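Local coordinates for putative sugar binding protein (Geobacillus stearothermophilus, PDB 6GT9), which binds galactose between its two lobes and probably serves as the sugar-binding member of a three-component sensing system for galactan utilization, at residues A30-L35 against K87-I92; N112-T117 against K278-I283; R127-G132 against K287-V292. One frame throughout, in Å; residues are numbered along the deposited sequence.

Interaction 1. Residues A30-L35 against K87-I92; sequences AYHFVL and KVDGII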
loop_
_atom_site.group_PDB
_atom_site.type_symbol
_atom_site.label_atom_id
_atom_site.label_comp_id
_atom_site.label_asym_id
_atom_site.label_seq_id
_atom_site.Cartn_x
_atom_site.Cartn_y
_atom_site.Cartn_z
ATOM N N ALA A 30 29.563 8.065 5.530
ATOM C CA ALA A 30 28.374 8.243 4.712
ATOM C C ALA A 30 27.193 8.699 5.553
ATOM O O ALA A 30 27.152 8.506 6.770
ATOM C CB ALA A 30 28.029 6.937 3.992
ATOM N N TYR A 31 26.227 9.318 4.885
ATOM C CA TYR A 31 24.918 9.509 5.492
ATOM C C TYR A 31 24.247 8.156 5.700
ATOM O O TYR A 31 24.383 7.250 4.878
ATOM C CB TYR A 31 24.036 10.393 4.606
ATOM C CG TYR A 31 24.500 11.838 4.495
ATOM C CD1 TYR A 31 24.417 12.690 5.585
ATOM C CD2 TYR A 31 24.991 12.350 3.299
ATOM C CE1 TYR A 31 24.823 14.008 5.500
ATOM C CE2 TYR A 31 25.402 13.681 3.205
ATOM C CZ TYR A 31 25.309 14.501 4.314
ATOM O OH TYR A 31 25.708 15.824 4.262
ATOM N N HIS A 32 23.494 8.029 6.785
ATOM C CA HIS A 32 22.746 6.811 7.090
ATOM C C HIS A 32 21.259 7.148 7.066
ATOM O O HIS A 32 20.779 7.908 7.915
ATOM C CB HIS A 32 23.157 6.241 8.449
ATOM C CG HIS A 32 24.620 5.919 8.564
ATOM N ND1 HIS A 32 25.201 4.834 7.941
ATOM C CD2 HIS A 32 25.616 6.536 9.242
ATOM C CE1 HIS A 32 26.494 4.804 8.218
ATOM N NE2 HIS A 32 26.769 5.823 9.009
ATOM N N PHE A 33 20.539 6.596 6.084
ATOM C CA PHE A 33 19.088 6.694 5.984
ATOM C C PHE A 33 18.482 5.335 6.305
ATOM O O PHE A 33 19.005 4.302 5.876
ATOM C CB PHE A 33 18.614 7.090 4.575
ATOM C CG PHE A 33 19.151 8.412 4.068
ATOM C CD1 PHE A 33 19.785 9.315 4.915
ATOM C CD2 PHE A 33 18.998 8.742 2.729
ATOM C CE1 PHE A 33 20.272 10.525 4.424
ATOM C CE2 PHE A 33 19.476 9.945 2.236
ATOM C CZ PHE A 33 20.128 10.831 3.091
ATOM N N VAL A 34 17.371 5.331 7.034
ATOM C CA VAL A 34 16.657 4.101 7.356
ATOM C C VAL A 34 15.328 4.109 6.614
ATOM O O VAL A 34 14.611 5.114 6.626
ATOM C CB VAL A 34 16.434 3.946 8.869
ATOM C CG1 VAL A 34 15.633 2.656 9.151
ATOM C CG2 VAL A 34 17.791 3.919 9.614
ATOM N N LEU A 35 15.004 2.995 5.969
ATOM C CA LEU A 35 13.694 2.785 5.357
ATOM C C LEU A 35 13.004 1.692 6.157
ATOM O O LEU A 35 13.551 0.594 6.300
ATOM C CB LEU A 35 13.815 2.388 3.886
ATOM C CG LEU A 35 12.532 1.906 3.195
ATOM C CD1 LEU A 35 11.472 3.005 3.126
ATOM C CD2 LEU A 35 12.847 1.364 1.805
ATOM N N LYS A 87 20.779 7.885 16.102
ATOM C CA LYS A 87 21.148 9.177 15.502
ATOM C C LYS A 87 21.457 9.063 14.003
ATOM O O LYS A 87 22.456 9.595 13.501
ATOM C CB LYS A 87 22.314 9.800 16.269
ATOM C CG LYS A 87 21.944 10.158 17.702
ATOM C CD LYS A 87 23.108 10.849 18.409
ATOM C CE LYS A 87 22.623 11.644 19.615
ATOM N NZ LYS A 87 23.620 12.677 20.045
ATOM N N VAL A 88 20.559 8.394 13.274
ATOM C CA VAL A 88 20.684 8.272 11.828
ATOM C C VAL A 88 20.338 9.624 11.213
ATOM O O VAL A 88 19.802 10.510 11.894
ATOM C CB VAL A 88 19.789 7.150 11.259
ATOM C CG1 VAL A 88 20.142 5.789 11.874
ATOM C CG2 VAL A 88 18.307 7.477 11.460
ATOM N N ASP A 89 20.634 9.790 9.922
ATOM C CA ASP A 89 20.499 11.089 9.271
ATOM C C ASP A 89 19.107 11.341 8.699
ATOM O O ASP A 89 18.762 12.496 8.412
ATOM C CB ASP A 89 21.563 11.216 8.177
ATOM C CG ASP A 89 22.960 11.021 8.730
ATOM O OD1 ASP A 89 23.394 11.888 9.499
ATOM O OD2 ASP A 89 23.599 9.981 8.451
ATOM N N GLY A 90 18.296 10.303 8.547
ATOM C CA GLY A 90 16.938 10.491 8.072
ATOM C C GLY A 90 16.190 9.179 8.182
ATOM O O GLY A 90 16.816 8.115 8.158
ATOM N N ILE A 91 14.863 9.239 8.310
ATOM C CA ILE A 91 14.023 8.060 8.499
ATOM C C ILE A 91 12.869 8.149 7.511
ATOM O O ILE A 91 12.200 9.188 7.417
ATOM C CB ILE A 91 13.506 7.960 9.947
ATOM C CG1 ILE A 91 14.686 7.729 10.908
ATOM C CG2 ILE A 91 12.489 6.854 10.080
ATOM C CD1 ILE A 91 14.321 7.711 12.378
ATOM N N ILE A 92 12.670 7.084 6.748
ATOM C CA ILE A 92 11.613 6.993 5.746
ATOM C C ILE A 92 10.673 5.877 6.173
ATOM O O ILE A 92 11.116 4.742 6.391
ATOM C CB ILE A 92 12.191 6.723 4.346
ATOM C CG1 ILE A 92 13.243 7.782 3.996
ATOM C CG2 ILE A 92 11.061 6.663 3.286
ATOM C CD1 ILE A 92 14.184 7.383 2.865
#
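Asp89 OD2 accepts the backbone N of His32 at 2.6 Å, and the N-H points almost straight at it. The bond uses the lone pair of OD2 that faces away from OD1. It is half of a two-way clasp, because Asp89 N donates in turn to His32 O at 2.8 Å. The clasp sits at the entrance to two neighbouring parallel strands, 32-35 and 90-92, in the Rossmann-like lobe of a periplasmic binding protein. Asp89 CG lies anti to its own carbonyl carbon (chi1 -56°), beside the backbone N, and the carboxylate reaches the backbone of His32 on strand 32-35.

The carboxylate also meets side chains. Asp89 CG lies at the edge of the Tyr31 ring, 3.8 Å from Tyr31 CD1, with the two planes nearly perpendicular. The imidazole of His32 is instead almost parallel to the carboxylate. Its polar partner is Asp62, which binds ND1. Phe33 turns the edge of its ring to Asp89 CB, 4.0 Å from CE1.

Further along, regular parallel pairing takes over. Val34 N donates to Gly90 O at 3.1 Å, and Ile92 N donates to Val34 O at 2.8 Å. Val34 thus bonds through both its N and its O to the residues flanking Ile91.

The side chains pack on both faces of the sheet. Val34 and Ile91 lie on the face covered by helix 73-85. Phe33, Leu35 and Ile92 lie on the other, where helix 269-284 touches Phe33 and Ile92. Val34 CG2 rests against Val88 CG1, the two side chains crossing at about a right angle. On the other face, Leu35 CD1 meets Ile92 CG2 at 3.7 Å.

Interaction 2. Residues N112-T117 against K278-I283; sequences NIPVVT and KMMAEI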
loop_
_atom_site.group_PDB
_atom_site.type_symbol
_atom_site.label_atom_id
_atom_site.label_comp_id
_atom_site.label_asym_id
_atom_site.label_seq_id
_atom_site.Cartn_x
_atom_site.Cartn_y
_atom_site.Cartn_z
ATOM N N ASN A 112 15.775 16.570 15.629
ATOM C CA ASN A 112 16.555 17.017 14.473
ATOM C C ASN A 112 16.891 15.873 13.512
ATOM O O ASN A 112 17.956 15.862 12.898
ATOM C CB ASN A 112 17.828 17.754 14.912
ATOM C CG ASN A 112 17.525 18.980 15.749
ATOM O OD1 ASN A 112 16.450 19.574 15.635
ATOM N ND2 ASN A 112 18.468 19.365 16.603
ATOM N N ILE A 113 15.977 14.919 13.356
ATOM C CA ILE A 113 16.094 13.874 12.348
ATOM C C ILE A 113 14.932 14.059 11.375
ATOM O O ILE A 113 13.771 13.989 11.783
ATOM C CB ILE A 113 16.087 12.465 12.972
ATOM C CG1 ILE A 113 17.245 12.312 13.969
ATOM C CG2 ILE A 113 16.207 11.379 11.920
ATOM C CD1 ILE A 113 17.374 10.896 14.543
ATOM N N PRO A 114 15.178 14.349 10.097
ATOM C CA PRO A 114 14.061 14.569 9.170
ATOM C C PRO A 114 13.335 13.270 8.854
ATOM O O PRO A 114 13.943 12.204 8.762
ATOM C CB PRO A 114 14.740 15.141 7.921
ATOM C CG PRO A 114 16.142 14.634 7.986
ATOM C CD PRO A 114 16.486 14.553 9.453
ATOM N N VAL A 115 12.016 13.375 8.654
ATOM C CA VAL A 115 11.180 12.221 8.349
ATOM C C VAL A 115 10.510 12.456 7.007
ATOM O O VAL A 115 9.913 13.518 6.781
ATOM C CB VAL A 115 10.138 11.956 9.454
ATOM C CG1 VAL A 115 9.132 10.863 9.015
ATOM C CG2 VAL A 115 10.846 11.527 10.752
ATOM N N VAL A 116 10.649 11.486 6.106
ATOM C CA VAL A 116 9.897 11.448 4.854
ATOM C C VAL A 116 8.928 10.280 4.951
ATOM O O VAL A 116 9.336 9.155 5.267
ATOM C CB VAL A 116 10.821 11.304 3.633
ATOM C CG1 VAL A 116 10.002 11.032 2.359
ATOM C CG2 VAL A 116 11.672 12.578 3.438
ATOM N N THR A 117 7.647 10.544 4.721
ATOM C CA THR A 117 6.695 9.452 4.668
ATOM C C THR A 117 6.645 8.882 3.258
ATOM O O THR A 117 6.858 9.590 2.270
ATOM C CB THR A 117 5.304 9.905 5.119
ATOM O OG1 THR A 117 4.926 11.102 4.419
ATOM C CG2 THR A 117 5.334 10.195 6.605
ATOM N N LYS A 278 16.024 10.245 -2.758
ATOM C CA LYS A 278 16.481 11.489 -3.376
ATOM C C LYS A 278 15.960 12.704 -2.620
ATOM O O LYS A 278 16.701 13.673 -2.423
ATOM C CB LYS A 278 16.044 11.576 -4.847
ATOM C CG LYS A 278 16.528 10.439 -5.751
ATOM C CD LYS A 278 18.042 10.380 -5.902
ATOM C CE LYS A 278 18.585 11.487 -6.816
ATOM N NZ LYS A 278 18.440 11.148 -8.259
ATOM N N MET A 279 14.679 12.693 -2.221
ATOM C CA MET A 279 14.143 13.804 -1.432
ATOM C C MET A 279 14.894 13.949 -0.118
ATOM O O MET A 279 15.231 15.060 0.291
ATOM C CB MET A 279 12.650 13.616 -1.134
ATOM C CG MET A 279 11.686 13.447 -2.312
ATOM S SD MET A 279 11.261 14.973 -3.143
ATOM C CE MET A 279 12.768 15.288 -4.077
ATOM N N MET A 280 15.140 12.828 0.574
ATOM C CA MET A 280 15.842 12.884 1.850
ATOM C C MET A 280 17.207 13.559 1.708
ATOM O O MET A 280 17.600 14.366 2.557
ATOM C CB MET A 280 15.989 11.473 2.426
ATOM C CG MET A 280 16.621 11.470 3.820
ATOM S SD MET A 280 15.648 12.362 5.052
ATOM C CE MET A 280 14.352 11.170 5.403
ATOM N N ALA A 281 17.940 13.249 0.636
ATOM C CA ALA A 281 19.251 13.853 0.434
ATOM C C ALA A 281 19.133 15.357 0.214
ATOM O O ALA A 281 19.955 16.126 0.712
ATOM C CB ALA A 281 19.964 13.192 -0.747
ATOM N N GLU A 282 18.092 15.793 -0.495
ATOM C CA GLU A 282 17.866 17.225 -0.692
ATOM C C GLU A 282 17.541 17.925 0.623
ATOM O O GLU A 282 17.987 19.049 0.861
ATOM C CB GLU A 282 16.733 17.431 -1.698
ATOM C CG GLU A 282 17.078 17.009 -3.108
ATOM C CD GLU A 282 17.978 18.016 -3.806
ATOM O OE1 GLU A 282 17.490 19.118 -4.158
ATOM O OE2 GLU A 282 19.176 17.708 -3.989
ATOM N N ILE A 283 16.740 17.284 1.475
ATOM C CA ILE A 283 16.409 17.849 2.780
ATOM C C ILE A 283 17.662 17.956 3.642
ATOM O O ILE A 283 17.906 18.980 4.297
ATOM C CB ILE A 283 15.332 16.967 3.450
ATOM C CG1 ILE A 283 14.009 17.053 2.691
ATOM C CG2 ILE A 283 15.171 17.309 4.935
ATOM C CD1 ILE A 283 13.080 15.896 2.996
#
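Val116, Met280 and Pro114 carry most of this contact, with Ile283 beside them. No hydrogen bond crosses it: strand 115-117 packs on helix 278-283 through apolar side chains, a beta-alpha layer contact of the Rossmann-like lobe. The two axes run roughly antiparallel, at 154°, and come within 9.2 Å.

Val116 points at the helix and puts one branch to use. Its CG2 touches Met280 CE and Ile283 CD1, each at 3.6 Å. Met280 leaves the helix with CG anti to the backbone N (chi1 -175°). Its chain then bends at chi2 and chi3, which turns the methyl toward the strand. CE also lies 3.5 Å from Pro114 O, and SD packs 3.7 Å from Pro114 CG, the two side chains crossing at about a right angle. Pro114 CB takes the other neighbour, Ile283 CG2, at 3.7 Å. The two branches of Ile283 are thus divided, CG2 to the proline and CD1 to the valine.

Val115 faces away, toward helix 98-110, while Ile283 also touches Val128 in the loop before strand 129-132. Strand 115-118 pairs with strand 90-93 and is covered by helix 269-284 on its Val116 face.

Interaction 3. Residues R127-G132 against K287-V292; sequences RVAYVG and KDVPVV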
loop_
_atom_site.group_PDB
_atom_site.type_symbol
_atom_site.label_atom_id
_atom_site.label_comp_id
_atom_site.label_asym_id
_atom_site.label_seq_id
_atom_site.Cartn_x
_atom_site.Cartn_y
_atom_site.Cartn_z
ATOM N N ARG A 127 6.379 15.528 9.454
ATOM C CA ARG A 127 7.163 14.959 8.364
ATOM C C ARG A 127 7.401 16.029 7.300
ATOM O O ARG A 127 6.530 16.863 7.034
ATOM C CB ARG A 127 6.442 13.741 7.766
ATOM C CG ARG A 127 5.064 14.041 7.195
ATOM C CD ARG A 127 5.106 14.135 5.686
ATOM N NE ARG A 127 3.791 14.419 5.082
ATOM C CZ ARG A 127 3.289 15.644 4.925
ATOM N NH1 ARG A 127 3.967 16.703 5.343
ATOM N NH2 ARG A 127 2.100 15.815 4.355
ATOM N N VAL A 128 8.604 16.033 6.719
ATOM C CA VAL A 128 8.957 17.090 5.775
ATOM C C VAL A 128 8.212 16.914 4.461
ATOM O O VAL A 128 7.783 17.896 3.846
ATOM C CB VAL A 128 10.476 17.137 5.539
ATOM C CG1 VAL A 128 10.809 18.271 4.559
ATOM C CG2 VAL A 128 11.212 17.327 6.842
ATOM N N ALA A 129 8.074 15.677 3.991
ATOM C CA ALA A 129 7.510 15.439 2.665
ATOM C C ALA A 129 6.988 14.021 2.617
ATOM O O ALA A 129 7.428 13.168 3.388
ATOM C CB ALA A 129 8.539 15.637 1.547
ATOM N N TYR A 130 6.041 13.787 1.700
ATOM C CA TYR A 130 5.442 12.480 1.452
ATOM C C TYR A 130 5.678 12.083 0.005
ATOM O O TYR A 130 5.578 12.922 -0.895
ATOM C CB TYR A 130 3.933 12.510 1.740
ATOM C CG TYR A 130 3.149 11.295 1.258
ATOM C CD1 TYR A 130 3.467 10.022 1.712
ATOM C CD2 TYR A 130 2.066 11.431 0.383
ATOM C CE1 TYR A 130 2.747 8.906 1.294
ATOM C CE2 TYR A 130 1.317 10.308 -0.045
ATOM C CZ TYR A 130 1.672 9.052 0.424
ATOM O OH TYR A 130 0.994 7.918 0.044
ATOM N N VAL A 131 5.990 10.806 -0.229
ATOM C CA VAL A 131 6.050 10.244 -1.584
ATOM C C VAL A 131 5.219 8.969 -1.593
ATOM O O VAL A 131 5.574 7.985 -0.938
ATOM C CB VAL A 131 7.478 9.948 -2.053
ATOM C CG1 VAL A 131 7.470 9.597 -3.538
ATOM C CG2 VAL A 131 8.389 11.137 -1.792
ATOM N N GLY A 132 4.136 8.965 -2.349
ATOM C CA GLY A 132 3.307 7.777 -2.389
ATOM C C GLY A 132 2.042 8.064 -3.156
ATOM O O GLY A 132 1.778 9.193 -3.582
ATOM N N LYS A 287 17.725 21.916 1.242
ATOM C CA LYS A 287 16.991 22.328 0.051
ATOM C C LYS A 287 15.508 21.982 0.155
ATOM O O LYS A 287 15.123 20.967 0.742
ATOM C CB LYS A 287 17.577 21.679 -1.209
ATOM C CG LYS A 287 19.063 21.989 -1.429
ATOM C CD LYS A 287 19.534 21.438 -2.764
ATOM C CE LYS A 287 21.029 21.632 -2.945
ATOM N NZ LYS A 287 21.476 21.315 -4.335
ATOM N N ASP A 288 14.674 22.831 -0.440
ATOM C CA ASP A 288 13.235 22.605 -0.403
ATOM C C ASP A 288 12.833 21.447 -1.305
ATOM O O ASP A 288 13.431 21.206 -2.357
ATOM C CB ASP A 288 12.473 23.852 -0.844
ATOM C CG ASP A 288 12.711 25.034 0.067
ATOM O OD1 ASP A 288 12.681 24.860 1.302
ATOM O OD2 ASP A 288 12.922 26.142 -0.462
ATOM N N VAL A 289 11.784 20.746 -0.885
ATOM C CA VAL A 289 11.114 19.737 -1.708
ATOM C C VAL A 289 9.618 19.884 -1.549
ATOM O O VAL A 289 9.125 20.441 -0.550
ATOM C CB VAL A 289 11.542 18.299 -1.321
ATOM C CG1 VAL A 289 13.083 18.172 -1.324
ATOM C CG2 VAL A 289 11.001 17.943 0.043
ATOM N N PRO A 290 8.852 19.426 -2.544
ATOM C CA PRO A 290 7.391 19.508 -2.453
ATOM C C PRO A 290 6.884 18.744 -1.244
ATOM O O PRO A 290 7.399 17.677 -0.915
ATOM C CB PRO A 290 6.911 18.850 -3.754
ATOM C CG PRO A 290 8.074 18.808 -4.647
ATOM C CD PRO A 290 9.292 18.747 -3.778
ATOM N N VAL A 291 5.841 19.281 -0.605
ATOM C CA VAL A 291 5.263 18.607 0.556
ATOM C C VAL A 291 4.687 17.247 0.165
ATOM O O VAL A 291 4.846 16.259 0.895
ATOM C CB VAL A 291 4.203 19.495 1.235
ATOM C CG1 VAL A 291 3.482 18.724 2.320
ATOM C CG2 VAL A 291 4.832 20.733 1.837
ATOM N N VAL A 292 4.025 17.161 -0.990
ATOM C CA VAL A 292 3.420 15.905 -1.435
ATOM C C VAL A 292 3.842 15.621 -2.869
ATOM O O VAL A 292 3.686 16.475 -3.752
ATOM C CB VAL A 292 1.882 15.926 -1.330
ATOM C CG1 VAL A 292 1.294 14.683 -2.001
ATOM C CG2 VAL A 292 1.437 16.009 0.123
HETATM O O HOH W 1 8.385 19.887 2.058
HETATM O O HOH W 2 7.354 15.085 -1.862
#
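Tyr130 N donates to Val291 O at 2.9 Å, the one direct hydrogen bond between the two segments. The same oxygen receives a CA-H...O contact from Ala129 CA at 3.3 Å, so two successive residues converge on it. Tyr130 and Val292 form a parallel beta bridge, and Tyr130 pairs onward with Thr293.

Two waters extend the polar contact. One donates to Val128 O and to Val289 O. The other donates to Tyr130 O at 3.0 Å and to Pro290 O at 2.8 Å. Each bridges one carbonyl of 127-132 to one of 287-292, where the incoming chain does not yet run as a regular strand.

Apolar contacts flank this backbone seam. Ala129 CB touches Val289 CG2 at 3.7 Å. Pro290 O packs close to the same methyl, 3.4 Å from Ala129 CB. Val289 also packs on Met279 and Glu282 of helix 269-284. Tyr130 and Val292 lie on the same face of the sheet, and Val292 CG1 approaches the edge of the tyrosine ring, 4.1 Å from CD2. The phenol OH bonds to Thr133 O.

The charged group is Arg127. Its CG sits between the backbone N and the carbonyl carbon (chi1 60°), and the chain bends at chi2. Val291 CG1 lies 3.7 Å from NH1 and almost as near NH2. Val291 O stands over one face of the guanidinium. The salt bridge of Arg127 is made through NE to Asp121.

Segment 287-292 is the loop after helix 269-284 and leads into strand 292-294, the last strand of the six-stranded parallel sheet, beside strand 129-132. The chain forms this edge strand after passing through most of the other lobe, and then crosses back to give that lobe strand 298-301; several crossings between the lobes are characteristic of type I periplasmic binding proteins.

All three contacts belong to one lobe and its parallel sheet. Interactions 1 and 2 are buried; interaction 3 is partly exposed and lies at the sheet's edge. Interaction 1 joins two inner strands by backbone bonds, with an aspartate carboxylate added at one end. Interaction 2 is wholly apolar and seats a helix on the sheet. Interaction 3 mixes one strand bond and water bridges with apolar contacts and an arginine. The first two meet directly, since Ile91 bonds through N and O to Pro114 and Val116. The last two meet at Val115 O and Val128 N, and again where Glu282 O probably bonds Lys287 N. Interactions 1 and 3 do not touch.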